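Local coordinates for cytidylate kinase-like family protein (Eubacterium ventriosum, PDB 3FDI) that is of unknown function but, as a cytidylate kinase-like member of the P-loop NTPases, probably binds nucleotides and transfers phosphate, at residues 11-16 and 154-159; 110-113 and 117-120; 132-137 and 143-148; 164-167 and 172-175. One frame throughout, in Å; residues are numbered along the deposited sequence.

Contact 1 (11-16 and 154-159). With SO4 (sulfate ion), chain G; SO4 (sulfate ion), chain F.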
loop_
_atom_site.group_PDB
_atom_site.type_symbol
_atom_site.label_atom_id
_atom_site.label_comp_id
_atom_site.label_asym_id
_atom_site.label_seq_id
_atom_site.Cartn_x
_atom_site.Cartn_y
_atom_site.Cartn_z
ATOM N N ILE B 11 15.596 8.592 -14.180
ATOM C CA ILE B 11 14.765 7.588 -14.807
ATOM C C ILE B 11 14.593 6.474 -13.854
ATOM O O ILE B 11 15.594 5.941 -13.335
ATOM C CB ILE B 11 15.422 7.047 -16.072
ATOM C CG1 ILE B 11 15.249 8.033 -17.217
ATOM C CG2 ILE B 11 14.767 5.708 -16.504
ATOM C CD1 ILE B 11 16.185 7.803 -18.261
ATOM N N GLY B 12 13.343 6.119 -13.627
ATOM C CA GLY B 12 12.963 4.873 -13.000
ATOM C C GLY B 12 12.327 3.969 -14.042
ATOM O O GLY B 12 12.021 4.393 -15.145
ATOM N N ARG B 13 12.092 2.714 -13.687
ATOM C CA ARG B 13 11.694 1.739 -14.662
ATOM C C ARG B 13 11.334 0.365 -14.047
ATOM O O ARG B 13 11.894 -0.049 -13.002
ATOM C CB ARG B 13 12.823 1.545 -15.705
ATOM C CG ARG B 13 13.821 0.402 -15.345
ATOM C CD ARG B 13 15.260 0.751 -14.948
ATOM N NE ARG B 13 15.424 1.067 -13.555
ATOM C CZ ARG B 13 16.469 0.782 -12.769
ATOM N NH1 ARG B 13 17.528 0.120 -13.195
ATOM N NH2 ARG B 13 16.439 1.195 -11.489
ATOM N N GLU B 14 10.405 -0.319 -14.712
ATOM C CA GLU B 14 10.148 -1.735 -14.486
ATOM C C GLU B 14 11.173 -2.518 -15.279
ATOM O O GLU B 14 11.551 -2.119 -16.395
ATOM C CB GLU B 14 8.778 -2.145 -15.021
ATOM C CG GLU B 14 7.662 -1.365 -14.478
ATOM C CD GLU B 14 6.314 -1.825 -15.006
ATOM O OE1 GLU B 14 6.227 -2.218 -16.197
ATOM O OE2 GLU B 14 5.332 -1.746 -14.239
ATOM N N PHE B 15 11.566 -3.662 -14.732
ATOM C CA PHE B 15 12.532 -4.524 -15.359
ATOM C C PHE B 15 11.940 -5.060 -16.635
ATOM O O PHE B 15 10.774 -5.502 -16.651
ATOM C CB PHE B 15 12.826 -5.683 -14.460
ATOM C CG PHE B 15 13.939 -6.566 -14.964
ATOM C CD1 PHE B 15 15.266 -6.128 -14.891
ATOM C CD2 PHE B 15 13.669 -7.826 -15.499
ATOM C CE1 PHE B 15 16.306 -6.933 -15.338
ATOM C CE2 PHE B 15 14.717 -8.648 -15.924
ATOM C CZ PHE B 15 16.028 -8.210 -15.839
ATOM N N GLY B 16 12.731 -4.987 -17.699
ATOM C CA GLY B 16 12.275 -5.363 -19.013
ATOM C C GLY B 16 11.499 -4.338 -19.841
ATOM O O GLY B 16 11.074 -4.666 -20.946
ATOM N N LYS B 154 10.275 -6.055 -7.305
ATOM C CA LYS B 154 10.218 -6.033 -5.837
ATOM C C LYS B 154 11.512 -5.486 -5.244
ATOM O O LYS B 154 11.475 -4.702 -4.323
ATOM C CB LYS B 154 9.844 -7.402 -5.229
ATOM C CG LYS B 154 8.312 -7.660 -5.341
ATOM C CD LYS B 154 7.792 -9.009 -4.649
ATOM C CE LYS B 154 7.323 -8.801 -3.175
ATOM N NZ LYS B 154 7.070 -10.097 -2.373
HETATM N N MSE B 155 12.637 -5.834 -5.845
HETATM C CA MSE B 155 13.928 -5.389 -5.358
HETATM C C MSE B 155 14.031 -3.841 -5.420
HETATM O O MSE B 155 14.421 -3.191 -4.445
HETATM C CB MSE B 155 15.047 -6.030 -6.170
HETATM C CG MSE B 155 16.116 -6.689 -5.292
HETATM SE SE MSE B 155 17.058 -8.121 -6.260
HETATM C CE MSE B 155 18.017 -6.811 -7.387
ATOM N N ARG B 156 13.683 -3.280 -6.572
ATOM C CA ARG B 156 13.734 -1.827 -6.802
ATOM C C ARG B 156 12.730 -1.036 -5.956
ATOM O O ARG B 156 13.032 0.058 -5.458
ATOM C CB ARG B 156 13.454 -1.541 -8.275
ATOM C CG ARG B 156 14.633 -1.665 -9.071
ATOM C CD ARG B 156 14.286 -1.983 -10.491
ATOM N NE ARG B 156 15.511 -2.485 -11.118
ATOM C CZ ARG B 156 15.691 -2.642 -12.408
ATOM N NH1 ARG B 156 14.740 -2.345 -13.262
ATOM N NH2 ARG B 156 16.847 -3.060 -12.835
ATOM N N LYS B 157 11.538 -1.594 -5.817
ATOM C CA LYS B 157 10.509 -1.031 -4.976
ATOM C C LYS B 157 10.982 -0.985 -3.532
ATOM O O LYS B 157 10.839 0.029 -2.870
ATOM C CB LYS B 157 9.225 -1.849 -5.113
ATOM C CG LYS B 157 8.139 -1.566 -4.101
ATOM C CD LYS B 157 6.776 -2.239 -4.536
ATOM C CE LYS B 157 5.769 -2.315 -3.366
ATOM N NZ LYS B 157 4.330 -2.609 -3.813
ATOM N N VAL B 158 11.595 -2.075 -3.083
ATOM C CA VAL B 158 12.092 -2.139 -1.736
ATOM C C VAL B 158 13.205 -1.129 -1.521
ATOM O O VAL B 158 13.180 -0.397 -0.549
ATOM C CB VAL B 158 12.556 -3.592 -1.358
ATOM C CG1 VAL B 158 13.644 -3.574 -0.340
ATOM C CG2 VAL B 158 11.385 -4.394 -0.858
ATOM N N TYR B 159 14.174 -1.088 -2.420
ATOM C CA TYR B 159 15.276 -0.142 -2.280
ATOM C C TYR B 159 14.723 1.303 -2.217
ATOM O O TYR B 159 15.009 2.053 -1.291
ATOM C CB TYR B 159 16.284 -0.349 -3.418
ATOM C CG TYR B 159 17.275 0.807 -3.620
ATOM C CD1 TYR B 159 18.395 1.003 -2.741
ATOM C CD2 TYR B 159 17.095 1.697 -4.664
ATOM C CE1 TYR B 159 19.290 2.063 -2.921
ATOM C CE2 TYR B 159 17.987 2.728 -4.872
ATOM C CZ TYR B 159 19.077 2.904 -4.005
ATOM O OH TYR B 159 19.869 3.978 -4.248
HETATM S S SO4 G . 15.112 -2.364 -18.575
HETATM O O1 SO4 G . 16.281 -1.488 -18.699
HETATM O O2 SO4 G . 15.352 -3.477 -17.661
HETATM O O3 SO4 G . 14.108 -1.442 -18.005
HETATM O O4 SO4 G . 14.741 -2.855 -19.938
HETATM S S SO4 F . 18.913 0.675 -9.168
HETATM O O1 SO4 F . 19.549 1.913 -8.742
HETATM O O2 SO4 F . 17.474 0.961 -9.121
HETATM O O3 SO4 F . 19.374 0.279 -10.487
HETATM O O4 SO4 F . 19.315 -0.394 -8.220
#
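Arg13 and Arg156 meet through stacked guanidinium groups. The two flat groups lie 3.5 Å apart between centres with their planes at 14°, each offset toward the other's rim. The closest approach is from NH1 of Arg13 to NH2 of Arg156, 3.3 Å. No hydrogen bond crosses the contact. Arg156 reaches over from helix 142-163 on a chain extended from CG to NE, whereas Arg13 bends at chi2 and chi3; the two chains cross at about a right angle while their flat ends stack. Phe15 adds an aromatic neighbour: NH2 of Arg156 lies at the edge of its ring, 4.0 Å from CD1.

Two sulfates supply the hydrogen bonds of the site. One meets the edge of the Arg13 guanidinium in its plane; NH2 of Arg13 gives a 2.6 Å bond to O2, and NH1 reaches O3 at 3.3 Å. Arg106 NE binds the same ion, whose negative charge would offset the arginines stacked beside it. The other takes a fairly straight bond (162°) from Gly16 N to its O2, 3.0 Å long, further backbone bonds from Gly18, Gly19 and His20, and one from Arg137. Glu14, which points away from helix 142-163, makes a salt bridge with Lys130. A strand end followed by a glycine-rich loop whose backbone N-H groups wrap an anion is the hallmark of the P-loop, where this sulfate probably marks a nucleotide phosphate position.

Contact 2 (110-113 and 117-120)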
loop_
_atom_site.group_PDB
_atom_site.type_symbol
_atom_site.label_atom_id
_atom_site.label_comp_id
_atom_site.label_asym_id
_atom_site.label_seq_id
_atom_site.Cartn_x
_atom_site.Cartn_y
_atom_site.Cartn_z
ATOM N N GLU B 110 14.224 11.658 -5.851
ATOM C CA GLU B 110 14.078 12.113 -4.467
ATOM C C GLU B 110 15.251 12.975 -4.024
ATOM O O GLU B 110 15.033 14.073 -3.464
ATOM C CB GLU B 110 13.900 10.946 -3.514
ATOM C CG GLU B 110 13.724 11.316 -2.059
ATOM C CD GLU B 110 12.458 12.153 -1.751
ATOM O OE1 GLU B 110 11.477 12.140 -2.546
ATOM O OE2 GLU B 110 12.461 12.830 -0.690
ATOM N N ILE B 111 16.476 12.478 -4.254
ATOM C CA ILE B 111 17.708 13.223 -3.945
ATOM C C ILE B 111 17.775 14.651 -4.578
ATOM O O ILE B 111 18.253 15.599 -3.930
ATOM C CB ILE B 111 18.947 12.466 -4.420
ATOM C CG1 ILE B 111 19.110 11.165 -3.632
ATOM C CG2 ILE B 111 20.224 13.338 -4.304
ATOM C CD1 ILE B 111 20.252 10.380 -4.140
ATOM N N LEU B 112 17.284 14.779 -5.809
ATOM C CA LEU B 112 17.390 15.987 -6.579
ATOM C C LEU B 112 16.069 16.725 -6.675
ATOM O O LEU B 112 15.848 17.534 -7.579
ATOM C CB LEU B 112 17.912 15.627 -7.953
ATOM C CG LEU B 112 19.325 15.049 -7.980
ATOM C CD1 LEU B 112 19.704 14.693 -9.380
ATOM C CD2 LEU B 112 20.371 16.014 -7.313
ATOM N N SER B 113 15.174 16.374 -5.764
ATOM C CA SER B 113 13.969 17.132 -5.448
ATOM C C SER B 113 14.065 18.657 -5.559
ATOM O O SER B 113 13.281 19.302 -6.217
ATOM C CB SER B 113 13.597 16.858 -3.993
ATOM O OG SER B 113 12.753 15.762 -3.928
ATOM N N ASN B 117 16.163 22.105 -12.242
ATOM C CA ASN B 117 16.627 21.542 -13.508
ATOM C C ASN B 117 16.466 20.020 -13.703
ATOM O O ASN B 117 16.881 19.464 -14.735
ATOM C CB ASN B 117 18.098 21.903 -13.634
ATOM C CG ASN B 117 18.280 23.397 -13.659
ATOM O OD1 ASN B 117 17.446 24.086 -14.206
ATOM N ND2 ASN B 117 19.358 23.893 -13.116
HETATM N N MSE B 118 15.883 19.348 -12.719
HETATM C CA MSE B 118 15.734 17.915 -12.796
HETATM C C MSE B 118 14.309 17.593 -13.276
HETATM O O MSE B 118 13.346 18.163 -12.819
HETATM C CB MSE B 118 16.089 17.264 -11.448
HETATM C CG MSE B 118 16.043 15.721 -11.471
HETATM SE SE MSE B 118 14.219 14.984 -11.262
HETATM C CE MSE B 118 13.902 15.677 -9.526
ATOM N N ILE B 119 14.225 16.696 -14.245
ATOM C CA ILE B 119 12.979 16.056 -14.688
ATOM C C ILE B 119 13.064 14.603 -14.327
ATOM O O ILE B 119 14.146 14.023 -14.374
ATOM C CB ILE B 119 12.903 16.161 -16.191
ATOM C CG1 ILE B 119 13.048 17.631 -16.596
ATOM C CG2 ILE B 119 11.639 15.615 -16.662
ATOM C CD1 ILE B 119 14.574 18.103 -16.947
ATOM N N SER B 120 11.935 13.978 -14.045
ATOM C CA SER B 120 11.928 12.541 -13.848
ATOM C C SER B 120 10.863 11.837 -14.643
ATOM O O SER B 120 9.786 12.340 -14.856
ATOM C CB SER B 120 11.742 12.197 -12.377
ATOM O OG SER B 120 10.525 12.740 -11.914
#
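Met118, modelled as selenomethionine, points toward Leu112 with CG anti to the backbone N (chi1 -176°), then bends at chi2 (-82°) and again at chi3, which folds its terminal methyl back over the peptide that follows Leu112. CE thereby comes to 3.3 Å from the carbonyl oxygen O of Leu112 and to 4.0 Å from Ser113 N. Lower on the chain, CG of Met118 rests against CB of Leu112, 4.0 Å away. The contact thus joins the root of the leucine and its carbonyl to both the CG and the terminal methyl of the selenomethionine.

Next to this peptide, Glu110 O accepts from Ser113 N at 3.3 Å and from Ser113 OG at 2.9 Å, both donors arriving from the same face of its carbonyl plane; OG is tilted 24° from that plane. Around this pair, Leu112 also packs on Ile90 and Ala94 of helix 81-95 and on Ile8, while Met118 packs on Ala10 of strand 8-13. In this way the short helix and the start of strand 118-125 share one core. No hydrogen bond joins the segments: the CB-to-CG contact is purely apolar, while the other sets the methyl CE against the polar Leu112 O.

Contact 3 (132-137 and 143-148). With SO4 (sulfate ion), chain G.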
loop_
_atom_site.group_PDB
_atom_site.type_symbol
_atom_site.label_atom_id
_atom_site.label_comp_id
_atom_site.label_asym_id
_atom_site.label_seq_id
_atom_site.Cartn_x
_atom_site.Cartn_y
_atom_site.Cartn_z
ATOM N N LYS B 132 9.106 -10.482 -23.671
ATOM C CA LYS B 132 9.802 -10.762 -24.912
ATOM C C LYS B 132 11.184 -10.145 -24.769
ATOM O O LYS B 132 12.188 -10.824 -24.976
ATOM C CB LYS B 132 9.032 -10.254 -26.151
ATOM C CG LYS B 132 8.397 -11.390 -27.039
ATOM C CD LYS B 132 7.186 -10.931 -27.865
ATOM C CE LYS B 132 6.027 -10.450 -26.961
ATOM N NZ LYS B 132 4.757 -10.198 -27.693
ATOM N N ARG B 133 11.256 -8.886 -24.334
ATOM C CA ARG B 133 12.566 -8.213 -24.268
ATOM C C ARG B 133 13.517 -8.936 -23.322
ATOM O O ARG B 133 14.690 -9.086 -23.645
ATOM C CB ARG B 133 12.454 -6.715 -23.905
ATOM C CG ARG B 133 13.781 -6.095 -23.389
ATOM C CD ARG B 133 13.835 -4.578 -23.454
ATOM N NE ARG B 133 12.534 -4.013 -23.763
ATOM C CZ ARG B 133 12.230 -3.332 -24.864
ATOM N NH1 ARG B 133 10.984 -2.895 -25.013
ATOM N NH2 ARG B 133 13.152 -3.060 -25.800
ATOM N N VAL B 134 12.999 -9.379 -22.172
ATOM C CA VAL B 134 13.795 -10.088 -21.155
ATOM C C VAL B 134 14.316 -11.489 -21.615
ATOM O O VAL B 134 15.496 -11.811 -21.425
ATOM C CB VAL B 134 12.995 -10.236 -19.819
ATOM C CG1 VAL B 134 13.718 -11.125 -18.828
ATOM C CG2 VAL B 134 12.701 -8.829 -19.183
HETATM N N MSE B 135 13.436 -12.325 -22.166
HETATM C CA MSE B 135 13.866 -13.643 -22.703
HETATM C C MSE B 135 14.996 -13.499 -23.715
HETATM O O MSE B 135 16.013 -14.187 -23.637
HETATM C CB MSE B 135 12.704 -14.361 -23.387
HETATM C CG MSE B 135 11.561 -14.690 -22.463
HETATM SE SE MSE B 135 10.086 -15.272 -23.545
HETATM C CE MSE B 135 10.865 -17.009 -24.160
ATOM N N GLU B 136 14.784 -12.586 -24.653
ATOM C CA GLU B 136 15.754 -12.237 -25.673
ATOM C C GLU B 136 17.022 -11.677 -25.086
ATOM O O GLU B 136 18.092 -11.976 -25.580
ATOM C CB GLU B 136 15.170 -11.199 -26.641
ATOM C CG GLU B 136 16.003 -10.995 -27.934
ATOM C CD GLU B 136 15.207 -10.302 -29.073
ATOM O OE1 GLU B 136 13.950 -10.317 -29.061
ATOM O OE2 GLU B 136 15.841 -9.730 -29.995
ATOM N N ARG B 137 16.908 -10.837 -24.060
ATOM C CA ARG B 137 18.082 -10.235 -23.446
ATOM C C ARG B 137 18.840 -11.302 -22.679
ATOM O O ARG B 137 20.045 -11.390 -22.804
ATOM C CB ARG B 137 17.701 -9.074 -22.514
ATOM C CG ARG B 137 18.804 -8.651 -21.523
ATOM C CD ARG B 137 18.217 -7.832 -20.350
ATOM N NE ARG B 137 17.489 -6.706 -20.889
ATOM C CZ ARG B 137 16.605 -5.957 -20.231
ATOM N NH1 ARG B 137 16.029 -4.961 -20.879
ATOM N NH2 ARG B 137 16.294 -6.183 -18.956
ATOM N N LYS B 143 8.806 -18.488 -18.363
ATOM C CA LYS B 143 8.653 -18.734 -16.920
ATOM C C LYS B 143 9.688 -17.936 -16.144
ATOM O O LYS B 143 9.353 -17.127 -15.282
ATOM C CB LYS B 143 8.802 -20.245 -16.617
ATOM C CG LYS B 143 8.772 -20.687 -15.113
ATOM C CD LYS B 143 9.169 -22.223 -14.932
ATOM C CE LYS B 143 9.101 -22.677 -13.446
ATOM N NZ LYS B 143 8.921 -24.145 -13.242
ATOM N N THR B 144 10.951 -18.152 -16.475
ATOM C CA THR B 144 12.033 -17.433 -15.829
ATOM C C THR B 144 11.925 -15.917 -16.026
ATOM O O THR B 144 12.074 -15.178 -15.079
ATOM C CB THR B 144 13.369 -17.911 -16.345
ATOM O OG1 THR B 144 13.422 -19.318 -16.175
ATOM C CG2 THR B 144 14.531 -17.289 -15.554
ATOM N N ALA B 145 11.677 -15.483 -17.257
ATOM C CA ALA B 145 11.538 -14.078 -17.572
ATOM C C ALA B 145 10.587 -13.462 -16.598
ATOM O O ALA B 145 10.904 -12.447 -15.971
ATOM C CB ALA B 145 11.033 -13.905 -18.977
ATOM N N LEU B 146 9.417 -14.067 -16.431
ATOM C CA LEU B 146 8.413 -13.432 -15.576
ATOM C C LEU B 146 8.757 -13.424 -14.084
ATOM O O LEU B 146 8.390 -12.498 -13.368
ATOM C CB LEU B 146 6.987 -13.953 -15.843
ATOM C CG LEU B 146 6.252 -13.037 -16.844
ATOM C CD1 LEU B 146 6.204 -13.701 -18.219
ATOM C CD2 LEU B 146 4.848 -12.617 -16.388
ATOM N N ASN B 147 9.469 -14.444 -13.639
ATOM C CA ASN B 147 9.986 -14.495 -12.286
ATOM C C ASN B 147 11.042 -13.456 -12.086
ATOM O O ASN B 147 11.013 -12.754 -11.119
ATOM C CB ASN B 147 10.570 -15.876 -11.997
ATOM C CG ASN B 147 9.500 -16.904 -11.753
ATOM O OD1 ASN B 147 8.350 -16.562 -11.495
ATOM N ND2 ASN B 147 9.866 -18.170 -11.813
HETATM N N MSE B 148 11.985 -13.356 -13.005
HETATM C CA MSE B 148 12.959 -12.269 -12.931
HETATM C C MSE B 148 12.299 -10.897 -12.843
HETATM O O MSE B 148 12.718 -10.045 -12.067
HETATM C CB MSE B 148 13.855 -12.305 -14.145
HETATM C CG MSE B 148 15.058 -13.138 -13.925
HETATM SE SE MSE B 148 15.947 -13.162 -15.606
HETATM C CE MSE B 148 14.856 -14.576 -16.392
HETATM S S SO4 G . 15.112 -2.364 -18.575
HETATM O O1 SO4 G . 16.281 -1.488 -18.699
HETATM O O2 SO4 G . 15.352 -3.477 -17.661
HETATM O O3 SO4 G . 14.108 -1.442 -18.005
HETATM O O4 SO4 G . 14.741 -2.855 -19.938
#
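The small methyl of Ala145 fits into the notch between the side chains of Val134 and Met135 on helix 127-138. Its CB sits in the angle between CG of Met135 (3.6 Å) and CG1 of Val134 (3.9 Å), which lie about at right angles as seen from it. The short segment axes approach to 8.9 Å and lie at 110° to each other, so the helices cross steeply and touch over a small patch. Val134 turns CG1 anti to its backbone N (chi1 172°), toward Ala145, while CG2 packs on Phe15. CE of Met148 lies beside the same CG1, at 4.4 Å, which places Val134 between the alanine and the methionine. Met135, a selenomethionine, meets the alanine with CG, the base of its chain, and not with its selenium end. Val140, between the helices, packs against Ala145 and Met148. Pro68 of the second subunit packs on Thr144 and Met148.

A different face of helix 127-138 carries charge. Arg137 grips a sulfate with both terminal nitrogens: NH1 gives O4 a 2.6 Å bond in the guanidinium plane, and NH2 reaches O2 at 3.1 Å. The helices thus meet through carbon alone, and the polar work is left to Arg137, which joins the backbone N-H groups of Gly16, Gly18, Gly19 and His20 around the anion.

Contact 4 (164-167 and 172-175)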
loop_
_atom_site.group_PDB
_atom_site.type_symbol
_atom_site.label_atom_id
_atom_site.label_comp_id
_atom_site.label_asym_id
_atom_site.label_seq_id
_atom_site.Cartn_x
_atom_site.Cartn_y
_atom_site.Cartn_z
ATOM N N CYS B 164 13.003 6.500 0.477
ATOM C CA CYS B 164 12.121 7.605 0.170
ATOM C C CYS B 164 10.798 7.399 0.848
ATOM O O CYS B 164 10.457 6.262 1.237
ATOM C CB CYS B 164 11.870 7.658 -1.331
ATOM S SG CYS B 164 13.339 7.521 -2.401
ATOM N N GLU B 165 10.042 8.480 0.976
ATOM C CA GLU B 165 8.664 8.436 1.480
ATOM C C GLU B 165 7.665 8.357 0.327
ATOM O O GLU B 165 6.597 7.824 0.469
ATOM C CB GLU B 165 8.374 9.692 2.293
ATOM C CG GLU B 165 9.211 9.804 3.618
ATOM C CD GLU B 165 8.955 11.130 4.355
ATOM O OE1 GLU B 165 8.444 12.066 3.687
ATOM O OE2 GLU B 165 9.234 11.246 5.585
ATOM N N SER B 166 8.021 8.869 -0.826
ATOM C CA SER B 166 7.211 8.661 -2.041
ATOM C C SER B 166 7.302 7.174 -2.499
ATOM O O SER B 166 8.193 6.421 -2.090
ATOM C CB SER B 166 7.754 9.551 -3.157
ATOM O OG SER B 166 9.090 9.085 -3.394
ATOM N N LYS B 167 6.385 6.781 -3.373
ATOM C CA LYS B 167 6.214 5.363 -3.712
ATOM C C LYS B 167 6.708 5.054 -5.114
ATOM O O LYS B 167 6.337 5.717 -6.095
ATOM C CB LYS B 167 4.726 4.976 -3.599
ATOM C CG LYS B 167 4.160 5.107 -2.176
ATOM C CD LYS B 167 4.773 4.126 -1.199
ATOM C CE LYS B 167 4.435 4.428 0.268
ATOM N NZ LYS B 167 5.322 3.563 1.170
ATOM N N ARG B 172 2.619 10.075 -9.022
ATOM C CA ARG B 172 2.972 11.272 -8.270
ATOM C C ARG B 172 4.432 11.354 -7.917
ATOM O O ARG B 172 4.917 12.439 -7.670
ATOM C CB ARG B 172 2.062 11.456 -7.087
ATOM C CG ARG B 172 0.559 11.785 -7.638
ATOM C CD ARG B 172 -0.655 11.217 -6.851
ATOM N NE ARG B 172 -1.059 9.837 -7.147
ATOM C CZ ARG B 172 -1.875 9.103 -6.366
ATOM N NH1 ARG B 172 -2.385 9.596 -5.252
ATOM N NH2 ARG B 172 -2.163 7.839 -6.683
ATOM N N THR B 173 5.149 10.231 -7.984
ATOM C CA THR B 173 6.535 10.243 -7.730
ATOM C C THR B 173 7.340 10.896 -8.888
ATOM O O THR B 173 8.455 11.292 -8.666
ATOM C CB THR B 173 6.994 8.806 -7.441
ATOM O OG1 THR B 173 6.266 8.335 -6.315
ATOM C CG2 THR B 173 8.538 8.701 -7.146
ATOM N N TYR B 174 6.765 11.004 -10.091
ATOM C CA TYR B 174 7.473 11.419 -11.296
ATOM C C TYR B 174 6.762 12.554 -12.082
ATOM O O TYR B 174 5.600 12.802 -11.906
ATOM C CB TYR B 174 7.643 10.195 -12.217
ATOM C CG TYR B 174 8.156 8.945 -11.487
ATOM C CD1 TYR B 174 7.259 8.043 -10.972
ATOM C CD2 TYR B 174 9.506 8.722 -11.254
ATOM C CE1 TYR B 174 7.631 6.932 -10.256
ATOM C CE2 TYR B 174 9.941 7.537 -10.550
ATOM C CZ TYR B 174 8.969 6.656 -10.065
ATOM O OH TYR B 174 9.227 5.481 -9.379
ATOM N N ASP B 175 7.502 13.224 -12.952
ATOM C CA ASP B 175 6.929 14.137 -13.918
ATOM C C ASP B 175 6.242 13.512 -15.093
ATOM O O ASP B 175 5.236 14.066 -15.594
ATOM C CB ASP B 175 8.036 15.027 -14.481
ATOM C CG ASP B 175 8.662 15.887 -13.401
ATOM O OD1 ASP B 175 7.896 16.387 -12.559
ATOM O OD2 ASP B 175 9.887 16.026 -13.355
#
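Ser166 and Thr173 mark the closest backbone approach, 5.9 Å between their CA atoms, in the connection that leads from helix 142-163 to strand 176-180, outermost in this chain's sheet, of the P-loop NTPase core. Residues 164-167 run as an irregular, partly extended loop once Cys164 has left the helix. Residues 172-173 end a 3-10 segment, after which Tyr174 is extended. The two ends of the loop pass close to each other here.

Thr173 carries the contact. With its hydroxyl anti to the carbonyl carbon (chi1 -59°), OG1 donates a 2.6 Å hydrogen bond to Lys167 O, coming in 36° out of the carbonyl plane. The same OG1 packs at 3.7 Å from Ser166 CB. The methyl CG2 of Thr173, anti to the backbone N, faces the ring of Tyr174, 3.6 Å above its plane and toward its rim, while OG1 is turned to Lys167 O. The ring is also stacked with Phe122, and its OH is hydrogen-bonded to Gly169 N within the loop. His160 and Glu109 pack against both Ser166 and Thr173. Ser166 OG, 3.8 Å from CG2 of Thr173, is buried here and has no polar partner in the model.

In the fold
From the N terminus, strand 8-13 runs into contact 1, which closes a loop of well over a hundred residues by tying the P-loop to helix 142-163. Contacts 2 and 3 nest inside that loop, one after the other: contact 2 closes the short turn between helix 108-111 and strand 118-125, and contact 3 that between helices 127-138 and 142-163. Contact 4 follows in series and closes the short loop before strand 176-180. Contacts 1 and 3 touch and share a sulfate, and contacts 2 and 4 meet where Asp175 bonds to Ser120. Contacts 2 and 3 lie far apart, about 31 Å between centres, on opposite sides of the chain's centre.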